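Local coordinates for protein NS6 protease (Murine norovirus 1, PDB 4ASH) that probably cleaves the viral polyprotein into its mature proteins, as a trypsin-like cysteine protease of the calicivirus family, at residues V74-L88 with C143-I156. The protein carries 1 engineered substitution. Sequence-based numbering, arbitrary orientation. Where two conformers were deposited one is given.
Sequences VLENGCQEGVVASVL and CPYVYKKGNTWVVI
S86 and V146 exchange a pair of backbone hydrogen bonds where strand 84-88 runs antiparallel to strand 144-149, and L88 N adds a bond to P144 O; at the far edge of the 144-149/152-156 hairpin, L75 pairs in parallel with V155, with V155 N bonded to V74 O and E76 N to V155 O. One segment thus borders both sides of a hairpin. The carboxylate of E76 divides its oxygens: OE1 accepts the hydroxyl of Y147 at 3.0 Å, and OE2 forms a salt bridge with K149 NZ at 2.6 Å. Both donors come from the syn side, about 20° out of the carboxylate plane, which should fix its rotation and probably favours the charged form. The Y147 ring, swung between its backbone N and carbonyl carbon (chi1 77°), takes V83 CG1 over a face, 3.9 Å from the ring centroid, while a water joins its hydroxyl to Q80 N. C79 SG lies farther off, 5.1 Å from that centroid, and touches I156 CD1 at 3.6 Å. On the 84-88 side of the hairpin, V87 CG2 sits over one face of the Y145 ring, nearly above its centre, in a CH-pi contact, 3.6 Å from the centroid. This pairing belongs to the second barrel of the chymotrypsin-like fold: strand 96-111 flanks 84-88, Y145 OH bonds H159 ND1, and F20 of strand 17-21 packs against P144 and V155.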
ATOM      1  N   VAL A  74       9.318  -4.756   7.701  1.00 19.38           N
ATOM      2  CA  VAL A  74       9.474  -3.333   7.931  1.00 20.49           C
ATOM      3  C   VAL A  74       8.468  -2.549   7.090  1.00 18.46           C
ATOM      4  O   VAL A  74       8.332  -2.793   5.893  1.00 19.74           O
ATOM      5  CB  VAL A  74      10.885  -2.891   7.528  1.00 18.44           C
ATOM      6  CG1 VAL A  74      10.998  -1.383   7.521  1.00 20.05           C
ATOM      7  CG2 VAL A  74      11.912  -3.492   8.477  1.00 23.98           C
ATOM      8  N   LEU A  75       7.759  -1.626   7.731  1.00 20.89           N
ATOM      9  CA  LEU A  75       6.951  -0.642   7.011  1.00 20.85           C
ATOM     10  C   LEU A  75       7.665   0.706   7.067  1.00 22.47           C
ATOM     11  O   LEU A  75       7.891   1.256   8.151  1.00 22.15           O
ATOM     12  CB  LEU A  75       5.560  -0.527   7.643  1.00 24.80           C
ATOM     13  CG  LEU A  75       4.655   0.612   7.169  1.00 24.56           C
ATOM     14  CD1 LEU A  75       4.335   0.472   5.690  1.00 23.62           C
ATOM     15  CD2 LEU A  75       3.379   0.650   7.996  1.00 26.69           C
ATOM     16  N   GLU A  76       8.037   1.218   5.895  1.00 19.80           N
ATOM     17  CA  GLU A  76       8.655   2.538   5.778  1.00 19.62           C
ATOM     18  C   GLU A  76       7.653   3.581   5.310  1.00 21.02           C
ATOM     19  O   GLU A  76       6.637   3.250   4.721  1.00 21.89           O
ATOM     20  CB  GLU A  76       9.839   2.475   4.813  1.00 20.20           C
ATOM     21  CG  GLU A  76      11.100   1.910   5.470  1.00 29.78           C
ATOM     22  CD  GLU A  76      12.313   1.936   4.554  1.00 49.48           C
ATOM     23  OE1 GLU A  76      12.166   2.296   3.364  1.00 50.71           O
ATOM     24  OE2 GLU A  76      13.417   1.593   5.027  1.00 54.83           O
ATOM     25  N   ASN A  77       7.939   4.846   5.587  1.00 17.63           N
ATOM     26  CA  ASN A  77       7.147   5.943   5.068  1.00 19.47           C
ATOM     27  C   ASN A  77       7.697   6.337   3.703  1.00 19.00           C
ATOM     28  O   ASN A  77       8.461   7.314   3.581  1.00 22.17           O
ATOM     29  CB  ASN A  77       7.240   7.147   6.020  1.00 19.70           C
ATOM     30  CG  ASN A  77       6.301   8.266   5.626  1.00 25.67           C
ATOM     31  OD1 ASN A  77       5.206   8.026   5.121  1.00 25.03           O
ATOM     32  ND2 ASN A  77       6.719   9.501   5.869  1.00 30.13           N
ATOM     33  N   GLY A  78       7.322   5.587   2.670  1.00 20.33           N
ATOM     34  CA  GLY A  78       7.910   5.793   1.365  1.00 19.30           C
ATOM     35  C   GLY A  78       9.371   5.382   1.342  1.00 24.42           C
ATOM     36  O   GLY A  78       9.851   4.684   2.236  1.00 24.53           O
ATOM     37  N   CYS A  79      10.085   5.812   0.309  1.00 22.41           N
ATOM     38  CA  CYS A  79      11.498   5.476   0.185  1.00 21.49           C
ATOM     39  C   CYS A  79      12.238   6.595  -0.523  1.00 24.34           C
ATOM     40  O   CYS A  79      11.635   7.589  -0.911  1.00 24.05           O
ATOM     41  CB  CYS A  79      11.671   4.178  -0.599  1.00 24.07           C
ATOM     42  SG  CYS A  79      11.093   4.284  -2.312  1.00 26.30           S
ATOM     43  N   GLN A  80      13.544   6.421  -0.690  1.00 30.63           N
ATOM     44  CA  GLN A  80      14.361   7.391  -1.406  1.00 33.36           C
ATOM     45  C   GLN A  80      13.915   7.484  -2.861  1.00 26.34           C
ATOM     46  O   GLN A  80      13.613   6.469  -3.498  1.00 23.81           O
ATOM     47  CB  GLN A  80      15.836   6.991  -1.332  1.00 36.09           C
ATOM     48  N   GLU A  81      13.853   8.699  -3.393  1.00 22.99           N
ATOM     49  CA  GLU A  81      13.520   8.850  -4.797  1.00 26.03           C
ATOM     50  C   GLU A  81      14.546   8.088  -5.625  1.00 24.09           C
ATOM     51  O   GLU A  81      15.737   8.124  -5.334  1.00 28.93           O
ATOM     52  CB  GLU A  81      13.477  10.330  -5.209  1.00 23.87           C
ATOM     53  CG  GLU A  81      13.172  10.500  -6.690  1.00 26.27           C
ATOM     54  CD  GLU A  81      12.464  11.802  -7.033  1.00 37.51           C
ATOM     55  OE1 GLU A  81      12.280  12.647  -6.132  1.00 43.44           O
ATOM     56  OE2 GLU A  81      12.087  11.971  -8.214  1.00 39.23           O
ATOM     57  N   GLY A  82      14.082   7.386  -6.652  1.00 22.61           N
ATOM     58  CA  GLY A  82      14.977   6.659  -7.531  1.00 27.31           C
ATOM     59  C   GLY A  82      14.988   5.162  -7.285  1.00 25.83           C
ATOM     60  O   GLY A  82      15.385   4.381  -8.152  1.00 30.87           O
ATOM     61  N   VAL A  83      14.560   4.757  -6.098  1.00 25.86           N
ATOM     62  CA  VAL A  83      14.419   3.338  -5.798  1.00 28.44           C
ATOM     63  C   VAL A  83      13.483   2.688  -6.813  1.00 33.06           C
ATOM     64  O   VAL A  83      12.417   3.228  -7.113  1.00 25.83           O
ATOM     65  CB  VAL A  83      13.873   3.128  -4.372  1.00 26.16           C
ATOM     66  CG1 VAL A  83      13.393   1.688  -4.171  1.00 28.47           C
ATOM     67  CG2 VAL A  83      14.925   3.517  -3.333  1.00 30.71           C
ATOM     68  N   VAL A  84      13.897   1.546  -7.365  1.00 31.06           N
ATOM     69  CA  VAL A  84      13.024   0.752  -8.220  1.00 30.52           C
ATOM     70  C   VAL A  84      12.270  -0.232  -7.341  1.00 29.24           C
ATOM     71  O   VAL A  84      12.841  -1.199  -6.830  1.00 32.72           O
ATOM     72  CB  VAL A  84      13.797  -0.016  -9.311  1.00 27.00           C
ATOM     73  CG1 VAL A  84      12.881  -1.053  -9.977  1.00 32.34           C
ATOM     74  CG2 VAL A  84      14.377   0.951 -10.348  1.00 28.27           C
ATOM     75  N   ALA A  85      10.989   0.044  -7.141  1.00 22.49           N
ATOM     76  CA  ALA A  85      10.162  -0.766  -6.276  1.00 22.06           C
ATOM     77  C   ALA A  85       9.303  -1.688  -7.122  1.00 22.80           C
ATOM     78  O   ALA A  85       9.359  -1.660  -8.349  1.00 21.97           O
ATOM     79  CB  ALA A  85       9.284   0.119  -5.396  1.00 21.68           C
ATOM     80  N   SER A  86       8.496  -2.501  -6.452  0.60 19.93           N
ATOM     81  CA  SER A  86       7.599  -3.414  -7.139  0.60 20.83           C
ATOM     82  C   SER A  86       6.201  -3.292  -6.550  0.60 18.53           C
ATOM     83  O   SER A  86       6.034  -3.377  -5.332  0.60 18.45           O
ATOM     84  CB  SER A  86       8.116  -4.846  -6.982  0.60 22.76           C
ATOM     85  OG  SER A  86       7.235  -5.778  -7.572  0.60 22.62           O
ATOM     86  N   VAL A  87       5.199  -3.086  -7.405  1.00 16.83           N
ATOM     87  CA  VAL A  87       3.819  -3.105  -6.953  1.00 16.41           C
ATOM     88  C   VAL A  87       3.342  -4.545  -7.075  1.00 16.33           C
ATOM     89  O   VAL A  87       3.328  -5.104  -8.174  1.00 20.99           O
ATOM     90  CB  VAL A  87       2.889  -2.214  -7.789  1.00 17.93           C
ATOM     91  CG1 VAL A  87       1.555  -2.085  -7.089  1.00 16.92           C
ATOM     92  CG2 VAL A  87       3.497  -0.826  -7.983  1.00 21.31           C
ATOM     93  N   LEU A  88       2.976  -5.146  -5.949  1.00 16.08           N
ATOM     94  CA  LEU A  88       2.500  -6.527  -5.947  1.00 16.44           C
ATOM     95  C   LEU A  88       1.009  -6.532  -6.234  1.00 14.98           C
ATOM     96  O   LEU A  88       0.183  -6.584  -5.326  1.00 15.86           O
ATOM     97  CB  LEU A  88       2.779  -7.180  -4.598  1.00 17.55           C
ATOM     98  CG  LEU A  88       4.215  -7.111  -4.074  1.00 18.90           C
ATOM     99  CD1 LEU A  88       4.344  -7.927  -2.773  1.00 19.73           C
ATOM    100  CD2 LEU A  88       5.208  -7.595  -5.110  1.00 21.27           C
ATOM    101  N   CYS A 143      -2.986  -2.704  -3.051  1.00 14.18           N
ATOM    102  CA  CYS A 143      -1.834  -3.577  -3.253  1.00 13.99           C
ATOM    103  C   CYS A 143      -0.544  -2.879  -2.804  1.00 13.51           C
ATOM    104  O   CYS A 143      -0.381  -1.655  -2.982  1.00 16.20           O
ATOM    105  CB  CYS A 143      -1.739  -4.050  -4.702  1.00 13.88           C
ATOM    106  SG  CYS A 143      -3.072  -5.212  -5.158  1.00 16.44           S
ATOM    107  N   PRO A 144       0.369  -3.631  -2.183  1.00 13.80           N
ATOM    108  CA  PRO A 144       1.563  -3.002  -1.606  1.00 14.15           C
ATOM    109  C   PRO A 144       2.661  -2.651  -2.613  1.00 14.19           C
ATOM    110  O   PRO A 144       2.830  -3.310  -3.633  1.00 16.06           O
ATOM    111  CB  PRO A 144       2.072  -4.086  -0.649  1.00 13.54           C
ATOM    112  CG  PRO A 144       1.732  -5.362  -1.394  1.00 14.78           C
ATOM    113  CD  PRO A 144       0.352  -5.091  -1.961  1.00 16.21           C
ATOM    114  N   TYR A 145       3.429  -1.616  -2.281  1.00 14.49           N
ATOM    115  CA  TYR A 145       4.662  -1.303  -2.977  1.00 16.12           C
ATOM    116  C   TYR A 145       5.792  -1.784  -2.096  1.00 16.25           C
ATOM    117  O   TYR A 145       5.849  -1.410  -0.924  1.00 15.28           O
ATOM    118  CB  TYR A 145       4.808   0.211  -3.122  1.00 15.25           C
ATOM    119  CG  TYR A 145       3.972   0.847  -4.212  1.00 15.64           C
ATOM    120  CD1 TYR A 145       2.595   0.646  -4.276  1.00 17.17           C
ATOM    121  CD2 TYR A 145       4.559   1.663  -5.169  1.00 16.00           C
ATOM    122  CE1 TYR A 145       1.822   1.237  -5.269  1.00 15.40           C
ATOM    123  CE2 TYR A 145       3.799   2.261  -6.172  1.00 17.96           C
ATOM    124  CZ  TYR A 145       2.433   2.047  -6.215  1.00 15.39           C
ATOM    125  OH  TYR A 145       1.667   2.635  -7.206  1.00 17.03           O
ATOM    126  N   VAL A 146       6.686  -2.599  -2.643  1.00 14.90           N
ATOM    127  CA  VAL A 146       7.783  -3.156  -1.856  1.00 19.56           C
ATOM    128  C   VAL A 146       9.109  -2.973  -2.585  1.00 18.46           C
ATOM    129  O   VAL A 146       9.144  -2.750  -3.787  1.00 19.90           O
ATOM    130  CB  VAL A 146       7.572  -4.668  -1.557  1.00 23.32           C
ATOM    131  CG1 VAL A 146       6.265  -4.894  -0.804  1.00 18.15           C
ATOM    132  CG2 VAL A 146       7.588  -5.488  -2.845  1.00 21.10           C
ATOM    133  N   TYR A 147      10.211  -3.057  -1.855  1.00 19.37           N
ATOM    134  CA  TYR A 147      11.512  -3.108  -2.512  1.00 21.82           C
ATOM    135  C   TYR A 147      12.506  -3.853  -1.643  1.00 26.51           C
ATOM    136  O   TYR A 147      12.277  -4.039  -0.446  1.00 26.28           O
ATOM    137  CB  TYR A 147      12.033  -1.712  -2.884  1.00 23.03           C
ATOM    138  CG  TYR A 147      12.599  -0.896  -1.744  1.00 28.30           C
ATOM    139  CD1 TYR A 147      11.768  -0.304  -0.802  1.00 27.38           C
ATOM    140  CD2 TYR A 147      13.971  -0.705  -1.619  1.00 33.17           C
ATOM    141  CE1 TYR A 147      12.288   0.459   0.235  1.00 26.97           C
ATOM    142  CE2 TYR A 147      14.499   0.057  -0.585  1.00 30.98           C
ATOM    143  CZ  TYR A 147      13.651   0.629   0.341  1.00 29.89           C
ATOM    144  OH  TYR A 147      14.174   1.387   1.372  1.00 37.19           O
ATOM    145  N   LYS A 148      13.587  -4.318  -2.256  1.00 30.24           N
ATOM    146  CA  LYS A 148      14.631  -4.984  -1.494  1.00 37.18           C
ATOM    147  C   LYS A 148      15.627  -3.945  -1.002  1.00 40.95           C
ATOM    148  O   LYS A 148      16.381  -3.366  -1.788  1.00 37.16           O
ATOM    149  CB  LYS A 148      15.329  -6.059  -2.329  1.00 45.04           C
ATOM    150  CG  LYS A 148      16.286  -6.921  -1.516  1.00 51.51           C
ATOM    151  CD  LYS A 148      17.054  -7.892  -2.391  1.00 58.72           C
ATOM    152  CE  LYS A 148      16.123  -8.883  -3.067  1.00 64.40           C
ATOM    153  NZ  LYS A 148      16.867  -9.865  -3.909  1.00 70.83           N
ATOM    154  N   LYS A 149      15.600  -3.688   0.301  1.00 45.42           N
ATOM    155  CA  LYS A 149      16.506  -2.724   0.903  1.00 53.93           C
ATOM    156  C   LYS A 149      17.701  -3.485   1.438  1.00 61.89           C
ATOM    157  O   LYS A 149      17.566  -4.320   2.338  1.00 61.16           O
ATOM    158  CB  LYS A 149      15.824  -1.958   2.036  1.00 55.00           C
ATOM    159  CG  LYS A 149      16.606  -0.734   2.500  1.00 53.81           C
ATOM    160  CD  LYS A 149      15.885  -0.009   3.632  1.00 48.65           C
ATOM    161  CE  LYS A 149      16.614   1.268   4.021  1.00 49.70           C
ATOM    162  NZ  LYS A 149      16.010   1.928   5.211  1.00 46.66           N
ATOM    163  N   GLY A 150      18.870  -3.204   0.871  1.00 70.50           N
ATOM    164  CA  GLY A 150      20.058  -3.972   1.187  1.00 76.50           C
ATOM    165  C   GLY A 150      19.826  -5.429   0.837  1.00 78.11           C
ATOM    166  O   GLY A 150      19.961  -5.823  -0.323  1.00 82.63           O
ATOM    167  N   ASN A 151      19.467  -6.227   1.839  1.00 73.44           N
ATOM    168  CA  ASN A 151      19.232  -7.653   1.638  1.00 71.26           C
ATOM    169  C   ASN A 151      17.917  -8.131   2.249  1.00 65.35           C
ATOM    170  O   ASN A 151      17.770  -9.302   2.587  1.00 59.17           O
ATOM    171  CB  ASN A 151      20.407  -8.479   2.172  1.00 77.16           C
ATOM    172  N   THR A 152      16.958  -7.218   2.374  1.00 63.86           N
ATOM    173  CA  THR A 152      15.649  -7.557   2.925  1.00 56.67           C
ATOM    174  C   THR A 152      14.529  -6.803   2.205  1.00 43.41           C
ATOM    175  O   THR A 152      14.742  -5.703   1.694  1.00 43.57           O
ATOM    176  CB  THR A 152      15.582  -7.248   4.434  1.00 61.74           C
ATOM    177  OG1 THR A 152      14.362  -7.765   4.983  1.00 62.14           O
ATOM    178  CG2 THR A 152      15.663  -5.749   4.677  1.00 62.76           C
ATOM    179  N   TRP A 153      13.340  -7.396   2.169  1.00 41.59           N
ATOM    180  CA  TRP A 153      12.185  -6.759   1.533  1.00 36.66           C
ATOM    181  C   TRP A 153      11.363  -5.920   2.510  1.00 31.32           C
ATOM    182  O   TRP A 153      11.012  -6.375   3.598  1.00 33.91           O
ATOM    183  CB  TRP A 153      11.309  -7.802   0.840  1.00 41.75           C
ATOM    184  CG  TRP A 153      11.968  -8.390  -0.366  1.00 50.56           C
ATOM    185  CD1 TRP A 153      12.826  -9.451  -0.396  1.00 57.41           C
ATOM    186  CD2 TRP A 153      11.835  -7.941  -1.721  1.00 48.67           C
ATOM    187  NE1 TRP A 153      13.231  -9.694  -1.687  1.00 57.77           N
ATOM    188  CE2 TRP A 153      12.638  -8.783  -2.518  1.00 53.70           C
ATOM    189  CE3 TRP A 153      11.114  -6.913  -2.335  1.00 41.62           C
ATOM    190  CZ2 TRP A 153      12.739  -8.624  -3.900  1.00 50.57           C
ATOM    191  CZ3 TRP A 153      11.216  -6.757  -3.708  1.00 38.69           C
ATOM    192  CH2 TRP A 153      12.023  -7.609  -4.475  1.00 45.71           C
ATOM    193  N   VAL A 154      11.075  -4.681   2.120  1.00 22.96           N
ATOM    194  CA  VAL A 154      10.353  -3.762   2.987  1.00 23.11           C
ATOM    195  C   VAL A 154       9.166  -3.210   2.216  1.00 22.46           C
ATOM    196  O   VAL A 154       9.180  -3.187   0.988  1.00 24.66           O
ATOM    197  CB  VAL A 154      11.248  -2.611   3.496  1.00 29.54           C
ATOM    198  CG1 VAL A 154      12.543  -3.166   4.057  1.00 26.21           C
ATOM    199  CG2 VAL A 154      11.539  -1.650   2.396  1.00 27.88           C
ATOM    200  N   VAL A 155       8.109  -2.839   2.927  1.00 21.58           N
ATOM    201  CA  VAL A 155       6.931  -2.292   2.262  1.00 18.90           C
ATOM    202  C   VAL A 155       6.904  -0.785   2.501  1.00 20.36           C
ATOM    203  O   VAL A 155       7.235  -0.311   3.592  1.00 21.70           O
ATOM    204  CB  VAL A 155       5.617  -3.028   2.662  1.00 25.07           C
ATOM    205  CG1 VAL A 155       5.410  -3.066   4.165  1.00 24.15           C
ATOM    206  CG2 VAL A 155       4.413  -2.421   1.968  1.00 21.67           C
ATOM    207  N   ILE A 156       6.561  -0.030   1.462  1.00 17.51           N
ATOM    208  CA  ILE A 156       6.660   1.427   1.550  1.00 16.49           C
ATOM    209  C   ILE A 156       5.345   2.183   1.439  1.00 16.02           C
ATOM    210  O   ILE A 156       5.289   3.395   1.694  1.00 15.51           O
ATOM    211  CB  ILE A 156       7.654   1.988   0.523  1.00 19.85           C
ATOM    212  CG1 ILE A 156       7.144   1.764  -0.903  1.00 18.88           C
ATOM    213  CG2 ILE A 156       9.028   1.379   0.739  1.00 22.64           C
ATOM    214  CD1 ILE A 156       7.968   2.511  -1.955  1.00 21.07           C
TER
HETATM  215  O   HOH W   1      11.430  -6.246   6.249  1.00 27.05           O
HETATM  216  O   HOH W   2      15.074   4.084   0.329  1.00 34.93           O